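Local coordinates for protein glutathione reductase (Bartonella henselae, PDB 3O0H) that probably uses NADPH, through a bound FAD and a redox-active disulfide, to reduce glutathione disulfide to glutathione, at residues K165-S170 against L282-V287; S175-T180 against S256-T261; S193-G198 against T218-G223. All blocks are in the same frame, centred on the assembly; numbering follows the deposited sequence.

Contact 1 (K165-S170 against L282-V287); sequences KIVSNS and LATGRV. With FAD (flavin-adenine dinucleotide), chain H.
The hydroxyl of Thr284 gives its proton to the side-chain carbonyl of Asn169, OG1 to OD1 at 2.7 Å, meeting a lone pair in the plane of the amide (C=O...O angle 121°). This end is tightly packed. Leu282 CD1 lies 3.6 Å from Asn169 ND2, so the amide touches a methyl as well as the hydroxyl, and Val167 CG2 comes to 3.4 Å from Thr284 OG1. With chi1 at 55°, Thr284 holds OG1 between its own backbone N and carbonyl carbon, facing segment 165-170.

Backbone bonds carry the rest: Val167 N donates to Gly285 O at 3.1 Å, and at the far end Lys165 and Val287 form an antiparallel hydrogen-bonded pair. Val167 CG1 packs on Val287 CG1 at 3.6 Å along the exposed rim. The solvent side is looser, for the Lys165 chain extends past CG and meets the other segment only through CB, 4.0 Å from Val287 O. On the other face of the ribbon, Ile166 CG1 lies 3.8 Å from Arg286 NH1. The FAD methyl C8M lies over one face of that guanidinium, offset toward its rim and 3.6 Å from Arg286 NH1, with Lys165 N over the opposite face.

Strand 286-288 follows strand 279-282 of the parallel sheet after a short turn; Leu282 and Thr284 pack on Val197 of strand 193-197, and Ala283 makes a backbone hydrogen bond to the same residue.

Contact 2 (S175-T180 against S256-T261); sequences SDLCLT and SQVQST
Val258 meets both Leu177 and Cys178 and is the centre of this small contact. Along strand 255-261, Ser256 and Gln257 come first; both face Val268 in a classic beta bulge, which precedes the touching residues.

At Val258 the side chain points toward segment 175-180. Its CG2 lies beside the backbone N, anti to the carbonyl carbon, and comes 3.7 Å from Cys178 SG. The sulfur packs on this methyl, with CG1 of Val258 more loosely beside Cys178 SG at 4.2 Å. The carbonyl of Val258 takes the other neighbour, with Leu177 CD1 approaching its O to 3.3 Å. The same leucine methyl is only loosely near the valine side chain, 4.4 Å from Val258 CG1.

Gln259 turns its side chain away from the loop. At Ser260 the backbone is again within range, Leu177 CD1 lying 4.0 Å from Ser260 N, the last residue this methyl approaches. On the loop side a 3-10 turn across 175-177, with Cys178 N bonded to Ser175 O at 3.0 Å, places Leu177 facing the strand, and Cys178 follows just after the turn.

Val258 also makes a backbone hydrogen bond with Lys173, while Ser260 packs on Tyr265 of strand 264-269. Beyond the turn, Cys178 packs on Val280 and Leu282 of strand 279-282, so the loop lies between that strand and the edge of the three-stranded antiparallel sheet.

Contact 3 (S193-G198 against T218-G223); sequences SIVIVG and TLLHRG
Val195 carries CG1 anti to its backbone N (chi1 171°), whereas Leu220 has CG beside its own N and anti to the carbonyl carbon (chi1 -47°). These turns bring Val195 CG1 and Leu220 CD1 together at 3.5 Å, the two side chains slanting across one another. Leu220, whose direct partner is Val197, thus reaches back diagonally to Val195, two residues earlier on the adjacent strand and on the same face. Val197 touches the same CD1 of Leu220 more distantly, at 4.3 Å through its CG2.

On the opposite face Ile196 and Leu219 lie side by side, with Ile196 CB 4.4 Å from Leu219 CG. Leu219 extends forward, bringing CD1 to 3.8 Å from Gly198 O. That carbonyl oxygen is buried here and has no hydrogen-bonding partner in the model.

Four backbone bonds join the strands in the alternating parallel pattern. Thr218 N binds Ile194 O and Ile196 N binds Thr218 O; Leu220 N then binds Ile196 O, and Gly198 N closes the series on Leu220 O at 2.8 Å. The last bends somewhat, to 151° at hydrogen, where segment 193-198 leaves the sheet. At the other end a water stands 2.7 Å from Thr218 OG1 and donates to Ile194 O, giving this oxygen a second partner besides Thr218 N.

Helix 201-212 covers the Leu219 face through Val204 and Ala207, while Thr218 and Val195 pack on Ile275 across the other. Strand 193-197, this helix and strand 216-220 form a beta-alpha-beta unit. Gly198, with a backbone conformation that would push a CB into the preceding carbonyl, appears to begin a GxGxxG-type pattern, consistent with the Rossmann-type NADPH-binding domain of glutathione reductases.

Contact 3 is the buried one, two parallel strands joined by regular backbone bonds and flanked by aliphatic side chains; contacts 1 and 2 are surface contacts. Contact 1 mixes ribbon bonds with a polar side-chain pair and reaches the flavin, whereas contact 2 rests on apolar and van der Waals contacts alone. Residues 282-284 tie contact 1 to both others, by probable backbone bonds and by side-chain packing. Contacts 1 and 2 touch again where Ile166 CD1 packs on Thr180 OG1 and where the backbone oxygen of Asn169 meets Ser175 CB. Contacts 2 and 3 do not touch, their nearest atoms being about 5 Å apart, but strand 279-282 lies beside both.

Contact 1 (K165-S170 against L282-V287)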
loop_
_atom_site.group_PDB
_atom_site.type_symbol
_atom_site.label_atom_id
_atom_site.label_comp_id
_atom_site.label_asym_id
_atom_site.label_seq_id
_atom_site.Cartn_x
_atom_site.Cartn_y
_atom_site.Cartn_z
ATOM N N LYS B 165 -21.217 -23.090 3.739
ATOM C CA LYS B 165 -22.597 -22.704 3.951
ATOM C C LYS B 165 -22.690 -22.089 5.321
ATOM O O LYS B 165 -22.048 -22.544 6.222
ATOM C CB LYS B 165 -23.458 -23.980 3.990
ATOM C CG LYS B 165 -24.654 -23.993 3.092
ATOM C CD LYS B 165 -25.684 -25.034 3.551
ATOM C CE LYS B 165 -26.886 -24.972 2.599
ATOM N NZ LYS B 165 -27.971 -25.865 3.013
ATOM N N ILE B 166 -23.597 -21.145 5.497
ATOM C CA ILE B 166 -23.857 -20.534 6.783
ATOM C C ILE B 166 -24.388 -21.596 7.729
ATOM O O ILE B 166 -25.132 -22.477 7.321
ATOM C CB ILE B 166 -24.855 -19.341 6.605
ATOM C CG1 ILE B 166 -24.197 -18.283 5.662
ATOM C CG2 ILE B 166 -25.164 -18.789 7.961
ATOM C CD1 ILE B 166 -25.092 -17.465 4.620
ATOM N N VAL B 167 -23.902 -21.591 8.954
ATOM C CA VAL B 167 -24.423 -22.458 9.997
ATOM C C VAL B 167 -25.910 -22.165 10.250
ATOM O O VAL B 167 -26.381 -21.047 10.086
ATOM C CB VAL B 167 -23.683 -22.283 11.359
ATOM C CG1 VAL B 167 -22.292 -22.861 11.311
ATOM C CG2 VAL B 167 -23.656 -20.816 11.771
ATOM N N SER B 168 -26.622 -23.186 10.686
ATOM C CA SER B 168 -28.084 -23.145 10.797
ATOM C C SER B 168 -28.669 -22.008 11.628
ATOM O O SER B 168 -29.571 -21.278 11.161
ATOM C CB SER B 168 -28.577 -24.462 11.370
ATOM O OG SER B 168 -29.894 -24.304 11.823
ATOM N N ASN B 169 -28.175 -21.862 12.857
ATOM C CA ASN B 169 -28.688 -20.846 13.791
ATOM C C ASN B 169 -30.053 -21.270 14.390
ATOM O O ASN B 169 -30.717 -20.470 15.048
ATOM C CB ASN B 169 -28.772 -19.426 13.141
ATOM C CG ASN B 169 -27.375 -18.834 12.724
ATOM O OD1 ASN B 169 -26.540 -18.548 13.584
ATOM N ND2 ASN B 169 -27.160 -18.604 11.395
ATOM N N SER B 170 -30.448 -22.529 14.182
ATOM C CA SER B 170 -31.758 -23.048 14.632
ATOM C C SER B 170 -32.406 -22.269 15.773
ATOM O O SER B 170 -32.781 -22.830 16.803
ATOM C CB SER B 170 -31.628 -24.530 15.033
ATOM O OG SER B 170 -30.433 -24.779 15.770
ATOM N N LEU B 282 -27.117 -12.153 10.793
ATOM C CA LEU B 282 -26.325 -13.168 11.458
ATOM C C LEU B 282 -24.999 -13.366 10.700
ATOM O O LEU B 282 -24.997 -13.635 9.492
ATOM C CB LEU B 282 -27.082 -14.474 11.535
ATOM C CG LEU B 282 -28.429 -14.420 12.277
ATOM C CD1 LEU B 282 -29.128 -15.718 12.065
ATOM C CD2 LEU B 282 -28.301 -14.093 13.786
ATOM N N ALA B 283 -23.886 -13.293 11.426
ATOM C CA ALA B 283 -22.574 -13.542 10.859
ATOM C C ALA B 283 -21.822 -14.466 11.788
ATOM O O ALA B 283 -20.804 -14.080 12.349
ATOM C CB ALA B 283 -21.814 -12.210 10.690
ATOM N N THR B 284 -22.325 -15.675 11.951
ATOM C CA THR B 284 -21.923 -16.547 13.060
ATOM C C THR B 284 -21.102 -17.766 12.631
ATOM O O THR B 284 -20.809 -18.653 13.462
ATOM C CB THR B 284 -23.155 -17.023 13.818
ATOM O OG1 THR B 284 -24.054 -17.654 12.898
ATOM C CG2 THR B 284 -23.849 -15.798 14.471
ATOM N N GLY B 285 -20.722 -17.803 11.352
ATOM C CA GLY B 285 -19.785 -18.820 10.838
ATOM C C GLY B 285 -20.342 -19.569 9.622
ATOM O O GLY B 285 -21.583 -19.642 9.420
ATOM N N ARG B 286 -19.420 -20.137 8.848
ATOM C CA ARG B 286 -19.727 -20.954 7.692
ATOM C C ARG B 286 -19.019 -22.281 7.844
ATOM O O ARG B 286 -17.887 -22.335 8.314
ATOM C CB ARG B 286 -19.215 -20.246 6.420
ATOM C CG ARG B 286 -19.848 -18.871 6.152
ATOM C CD ARG B 286 -19.058 -18.103 5.076
ATOM N NE ARG B 286 -19.084 -18.768 3.780
ATOM C CZ ARG B 286 -20.115 -18.797 2.937
ATOM N NH1 ARG B 286 -21.282 -18.235 3.247
ATOM N NH2 ARG B 286 -19.987 -19.416 1.758
ATOM N N VAL B 287 -19.681 -23.342 7.452
ATOM C CA VAL B 287 -19.127 -24.687 7.552
ATOM C C VAL B 287 -19.087 -25.340 6.149
ATOM O O VAL B 287 -19.821 -24.930 5.275
ATOM C CB VAL B 287 -19.933 -25.500 8.522
ATOM C CG1 VAL B 287 -19.722 -24.949 9.964
ATOM C CG2 VAL B 287 -21.449 -25.519 8.137
HETATM P PA FAD H . -17.330 -21.181 -3.411
HETATM O O1A FAD H . -18.237 -20.879 -2.257
HETATM O O2A FAD H . -16.704 -19.967 -4.041
HETATM O O5B FAD H . -18.055 -22.031 -4.554
HETATM C C5B FAD H . -18.892 -23.140 -4.307
HETATM C C4B FAD H . -19.919 -23.128 -5.421
HETATM O O4B FAD H . -20.601 -24.370 -5.501
HETATM C C3B FAD H . -20.993 -22.057 -5.262
HETATM O O3B FAD H . -21.094 -21.280 -6.459
HETATM C C2B FAD H . -22.272 -22.836 -5.020
HETATM O O2B FAD H . -23.379 -22.190 -5.602
HETATM C C1B FAD H . -22.028 -24.133 -5.713
HETATM N N9A FAD H . -22.581 -25.396 -5.196
HETATM C C8A FAD H . -22.518 -25.881 -3.923
HETATM N N7A FAD H . -23.015 -27.128 -3.922
HETATM C C5A FAD H . -23.384 -27.426 -5.203
HETATM C C6A FAD H . -23.866 -28.561 -5.798
HETATM N N6A FAD H . -24.152 -29.678 -5.110
HETATM N N1A FAD H . -24.108 -28.555 -7.150
HETATM C C2A FAD H . -23.820 -27.430 -7.886
HETATM N N3A FAD H . -23.310 -26.316 -7.309
HETATM C C4A FAD H . -23.063 -26.358 -5.992
HETATM N N1 FAD H . -12.216 -14.760 1.132
HETATM C C2 FAD H . -11.080 -14.010 0.905
HETATM O O2 FAD H . -9.992 -14.525 0.542
HETATM N N3 FAD H . -11.132 -12.682 1.066
HETATM C C4 FAD H . -12.294 -12.014 1.419
HETATM O O4 FAD H . -12.239 -10.781 1.498
HETATM C C4X FAD H . -13.447 -12.764 1.652
HETATM N N5 FAD H . -14.633 -12.169 1.986
HETATM C C5X FAD H . -15.760 -12.971 2.162
HETATM C C6 FAD H . -16.944 -12.349 2.518
HETATM C C7 FAD H . -18.104 -13.092 2.694
HETATM C C7M FAD H . -19.380 -12.360 3.069
HETATM C C8 FAD H . -18.076 -14.460 2.508
HETATM C C8M FAD H . -19.317 -15.299 2.734
HETATM C C9 FAD H . -16.884 -15.095 2.178
HETATM C C9A FAD H . -15.716 -14.344 2.009
HETATM N N10 FAD H . -14.507 -14.926 1.669
HETATM C C10 FAD H . -13.396 -14.146 1.472
HETATM C "C1'" FAD H . -14.358 -16.387 1.496
HETATM C "C2'" FAD H . -14.426 -16.846 0.062
HETATM O "O2'" FAD H . -15.692 -16.496 -0.465
HETATM C "C3'" FAD H . -14.253 -18.342 0.044
HETATM O "O3'" FAD H . -13.140 -18.786 0.798
HETATM C "C4'" FAD H . -14.223 -18.850 -1.382
HETATM O "O4'" FAD H . -15.413 -18.414 -2.043
HETATM C "C5'" FAD H . -14.172 -20.372 -1.415
HETATM O "O5'" FAD H . -14.076 -20.845 -2.778
HETATM P P FAD H . -14.700 -22.295 -3.065
HETATM O O1P FAD H . -14.370 -22.715 -4.480
HETATM O O2P FAD H . -14.226 -23.269 -2.009
HETATM O O3P FAD H . -16.265 -22.226 -2.823
#

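Contact 2 (S175-T180 against S256-T261)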
loop_
_atom_site.group_PDB
_atom_site.type_symbol
_atom_site.label_atom_id
_atom_site.label_comp_id
_atom_site.label_asym_id
_atom_site.label_seq_id
_atom_site.Cartn_x
_atom_site.Cartn_y
_atom_site.Cartn_z
ATOM N N SER B 175 -34.680 -17.196 14.095
ATOM C CA SER B 175 -33.459 -17.101 13.291
ATOM C C SER B 175 -33.808 -16.790 11.849
ATOM O O SER B 175 -33.045 -16.111 11.178
ATOM C CB SER B 175 -32.618 -18.383 13.340
ATOM O OG SER B 175 -33.395 -19.500 12.977
ATOM N N ASP B 176 -34.970 -17.287 11.426
ATOM C CA ASP B 176 -35.445 -17.176 10.056
ATOM C C ASP B 176 -35.889 -15.773 9.692
ATOM O O ASP B 176 -35.986 -15.426 8.509
ATOM C CB ASP B 176 -36.535 -18.213 9.747
ATOM C CG ASP B 176 -37.785 -18.138 10.682
ATOM O OD1 ASP B 176 -37.835 -17.376 11.676
ATOM O OD2 ASP B 176 -38.747 -18.904 10.401
ATOM N N LEU B 177 -36.105 -14.953 10.711
ATOM C CA LEU B 177 -36.335 -13.533 10.505
ATOM C C LEU B 177 -35.048 -12.743 10.209
ATOM O O LEU B 177 -35.119 -11.558 9.879
ATOM C CB LEU B 177 -36.992 -12.933 11.741
ATOM C CG LEU B 177 -38.278 -13.556 12.284
ATOM C CD1 LEU B 177 -38.563 -12.878 13.601
ATOM C CD2 LEU B 177 -39.450 -13.400 11.327
ATOM N N CYS B 178 -33.878 -13.349 10.396
ATOM C CA CYS B 178 -32.649 -12.613 10.231
ATOM C C CYS B 178 -32.072 -12.781 8.825
ATOM O O CYS B 178 -32.322 -13.771 8.148
ATOM C CB CYS B 178 -31.610 -13.056 11.241
ATOM S SG CYS B 178 -32.167 -12.851 12.971
ATOM N N LEU B 179 -31.270 -11.798 8.445
ATOM C CA LEU B 179 -30.531 -11.800 7.202
ATOM C C LEU B 179 -29.215 -12.508 7.417
ATOM O O LEU B 179 -28.711 -12.568 8.559
ATOM C CB LEU B 179 -30.183 -10.362 6.817
ATOM C CG LEU B 179 -31.291 -9.349 6.543
ATOM C CD1 LEU B 179 -30.688 -7.940 6.614
ATOM C CD2 LEU B 179 -31.957 -9.555 5.229
ATOM N N THR B 180 -28.644 -13.003 6.324
ATOM C CA THR B 180 -27.257 -13.427 6.328
ATOM C C THR B 180 -26.472 -12.667 5.235
ATOM O O THR B 180 -27.036 -11.784 4.537
ATOM C CB THR B 180 -27.166 -14.918 6.077
ATOM O OG1 THR B 180 -27.465 -15.189 4.702
ATOM C CG2 THR B 180 -28.141 -15.692 7.023
ATOM N N SER B 256 -31.154 -15.050 22.411
ATOM C CA SER B 256 -32.160 -16.040 22.755
ATOM C C SER B 256 -33.194 -16.090 21.639
ATOM O O SER B 256 -33.531 -17.159 21.126
ATOM C CB SER B 256 -32.794 -15.665 24.106
ATOM O OG SER B 256 -33.954 -16.413 24.389
ATOM N N GLN B 257 -33.717 -14.939 21.258
ATOM C CA GLN B 257 -34.736 -14.934 20.234
ATOM C C GLN B 257 -34.764 -13.614 19.526
ATOM O O GLN B 257 -34.239 -12.620 20.034
ATOM C CB GLN B 257 -36.105 -15.274 20.839
ATOM C CG GLN B 257 -36.525 -14.389 22.000
ATOM C CD GLN B 257 -37.876 -14.755 22.585
ATOM O OE1 GLN B 257 -37.982 -15.029 23.782
ATOM N NE2 GLN B 257 -38.913 -14.781 21.746
ATOM N N VAL B 258 -35.311 -13.638 18.320
ATOM C CA VAL B 258 -35.572 -12.441 17.558
ATOM C C VAL B 258 -37.082 -12.431 17.295
ATOM O O VAL B 258 -37.631 -13.408 16.774
ATOM C CB VAL B 258 -34.786 -12.440 16.246
ATOM C CG1 VAL B 258 -35.017 -11.183 15.504
ATOM C CG2 VAL B 258 -33.283 -12.594 16.532
ATOM N N GLN B 259 -37.741 -11.340 17.686
ATOM C CA GLN B 259 -39.184 -11.196 17.572
ATOM C C GLN B 259 -39.514 -10.044 16.646
ATOM O O GLN B 259 -38.866 -9.001 16.686
ATOM C CB GLN B 259 -39.835 -10.911 18.937
ATOM C CG GLN B 259 -39.014 -11.315 20.147
ATOM C CD GLN B 259 -39.711 -10.979 21.435
ATOM O OE1 GLN B 259 -40.301 -11.852 22.071
ATOM N NE2 GLN B 259 -39.682 -9.704 21.815
ATOM N N SER B 260 -40.534 -10.238 15.818
ATOM C CA SER B 260 -41.032 -9.192 14.920
ATOM C C SER B 260 -41.919 -8.228 15.694
ATOM O O SER B 260 -42.800 -8.663 16.441
ATOM C CB SER B 260 -41.867 -9.802 13.770
ATOM O OG SER B 260 -41.782 -9.000 12.595
ATOM N N THR B 261 -41.678 -6.929 15.538
ATOM C CA THR B 261 -42.635 -5.906 15.997
ATOM C C THR B 261 -42.850 -4.988 14.805
ATOM O O THR B 261 -42.134 -5.084 13.813
ATOM C CB THR B 261 -42.136 -5.147 17.245
ATOM O OG1 THR B 261 -41.042 -4.293 16.894
ATOM C CG2 THR B 261 -41.667 -6.126 18.332
#

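Contact 3 (S193-G198 against T218-G223)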
loop_
_atom_site.group_PDB
_atom_site.type_symbol
_atom_site.label_atom_id
_atom_site.label_comp_id
_atom_site.label_asym_id
_atom_site.label_seq_id
_atom_site.Cartn_x
_atom_site.Cartn_y
_atom_site.Cartn_z
ATOM N N SER B 193 -31.377 1.372 11.505
ATOM C CA SER B 193 -30.560 0.712 12.513
ATOM C C SER B 193 -30.334 -0.758 12.129
ATOM O O SER B 193 -31.137 -1.334 11.404
ATOM C CB SER B 193 -31.243 0.789 13.886
ATOM O OG SER B 193 -32.550 0.259 13.829
ATOM N N ILE B 194 -29.250 -1.352 12.606
ATOM C CA ILE B 194 -28.972 -2.769 12.324
ATOM C C ILE B 194 -28.262 -3.403 13.502
ATOM O O ILE B 194 -27.412 -2.739 14.144
ATOM C CB ILE B 194 -28.145 -2.950 11.056
ATOM C CG1 ILE B 194 -28.150 -4.401 10.563
ATOM C CG2 ILE B 194 -26.661 -2.441 11.227
ATOM C CD1 ILE B 194 -27.621 -4.520 9.138
ATOM N N VAL B 195 -28.637 -4.660 13.787
ATOM C CA VAL B 195 -27.914 -5.490 14.753
ATOM C C VAL B 195 -27.136 -6.553 13.962
ATOM O O VAL B 195 -27.709 -7.212 13.086
ATOM C CB VAL B 195 -28.844 -6.164 15.769
ATOM C CG1 VAL B 195 -28.064 -7.185 16.612
ATOM C CG2 VAL B 195 -29.534 -5.129 16.665
ATOM N N ILE B 196 -25.836 -6.668 14.234
ATOM C CA ILE B 196 -24.953 -7.678 13.565
ATOM C C ILE B 196 -24.623 -8.673 14.656
ATOM O O ILE B 196 -24.046 -8.268 15.676
ATOM C CB ILE B 196 -23.609 -7.096 13.101
ATOM C CG1 ILE B 196 -23.724 -5.821 12.238
ATOM C CG2 ILE B 196 -22.710 -8.200 12.396
ATOM C CD1 ILE B 196 -24.573 -5.967 11.086
ATOM N N VAL B 197 -24.957 -9.957 14.451
ATOM C CA VAL B 197 -24.635 -10.997 15.415
ATOM C C VAL B 197 -23.370 -11.762 14.990
ATOM O O VAL B 197 -23.414 -12.595 14.072
ATOM C CB VAL B 197 -25.797 -12.016 15.579
ATOM C CG1 VAL B 197 -25.489 -13.010 16.729
ATOM C CG2 VAL B 197 -27.151 -11.272 15.773
ATOM N N GLY B 198 -22.261 -11.482 15.669
ATOM C CA GLY B 198 -20.999 -12.169 15.406
ATOM C C GLY B 198 -19.868 -11.177 15.240
ATOM O O GLY B 198 -20.010 -10.202 14.543
ATOM N N THR B 218 -25.256 -1.845 16.010
ATOM C CA THR B 218 -24.892 -2.604 17.212
ATOM C C THR B 218 -24.303 -3.962 16.806
ATOM O O THR B 218 -24.868 -4.672 15.964
ATOM C CB THR B 218 -26.073 -2.855 18.102
ATOM O OG1 THR B 218 -26.683 -1.597 18.465
ATOM C CG2 THR B 218 -25.626 -3.542 19.459
ATOM N N LEU B 219 -23.145 -4.296 17.365
ATOM C CA LEU B 219 -22.523 -5.599 17.089
ATOM C C LEU B 219 -22.572 -6.428 18.387
ATOM O O LEU B 219 -22.224 -5.924 19.459
ATOM C CB LEU B 219 -21.095 -5.417 16.576
ATOM C CG LEU B 219 -20.411 -6.708 16.115
ATOM C CD1 LEU B 219 -19.321 -6.487 15.056
ATOM C CD2 LEU B 219 -19.817 -7.404 17.328
ATOM N N LEU B 220 -23.030 -7.679 18.291
ATOM C CA LEU B 220 -23.094 -8.582 19.419
ATOM C C LEU B 220 -22.007 -9.617 19.218
ATOM O O LEU B 220 -21.799 -10.139 18.097
ATOM C CB LEU B 220 -24.465 -9.253 19.552
ATOM C CG LEU B 220 -25.697 -8.332 19.448
ATOM C CD1 LEU B 220 -27.047 -9.082 19.434
ATOM C CD2 LEU B 220 -25.646 -7.317 20.554
ATOM N N HIS B 221 -21.319 -9.925 20.306
ATOM C CA HIS B 221 -20.284 -10.935 20.288
ATOM C C HIS B 221 -20.364 -11.792 21.546
ATOM O O HIS B 221 -20.482 -11.246 22.675
ATOM C CB HIS B 221 -18.917 -10.261 20.197
ATOM C CG HIS B 221 -17.776 -11.229 20.212
ATOM N ND1 HIS B 221 -17.536 -12.104 19.179
ATOM C CD2 HIS B 221 -16.798 -11.442 21.114
ATOM C CE1 HIS B 221 -16.459 -12.826 19.449
ATOM N NE2 HIS B 221 -15.993 -12.445 20.619
ATOM N N ARG B 222 -20.258 -13.119 21.366
ATOM C CA ARG B 222 -20.418 -14.096 22.473
ATOM C C ARG B 222 -19.296 -14.078 23.500
ATOM O O ARG B 222 -19.506 -14.452 24.647
ATOM C CB ARG B 222 -20.594 -15.534 21.941
ATOM N N GLY B 223 -18.104 -13.642 23.095
ATOM C CA GLY B 223 -16.944 -13.639 23.999
ATOM C C GLY B 223 -16.606 -12.240 24.498
ATOM O O GLY B 223 -17.489 -11.380 24.593
HETATM O O HOH W 1 -28.378 -0.748 16.531
#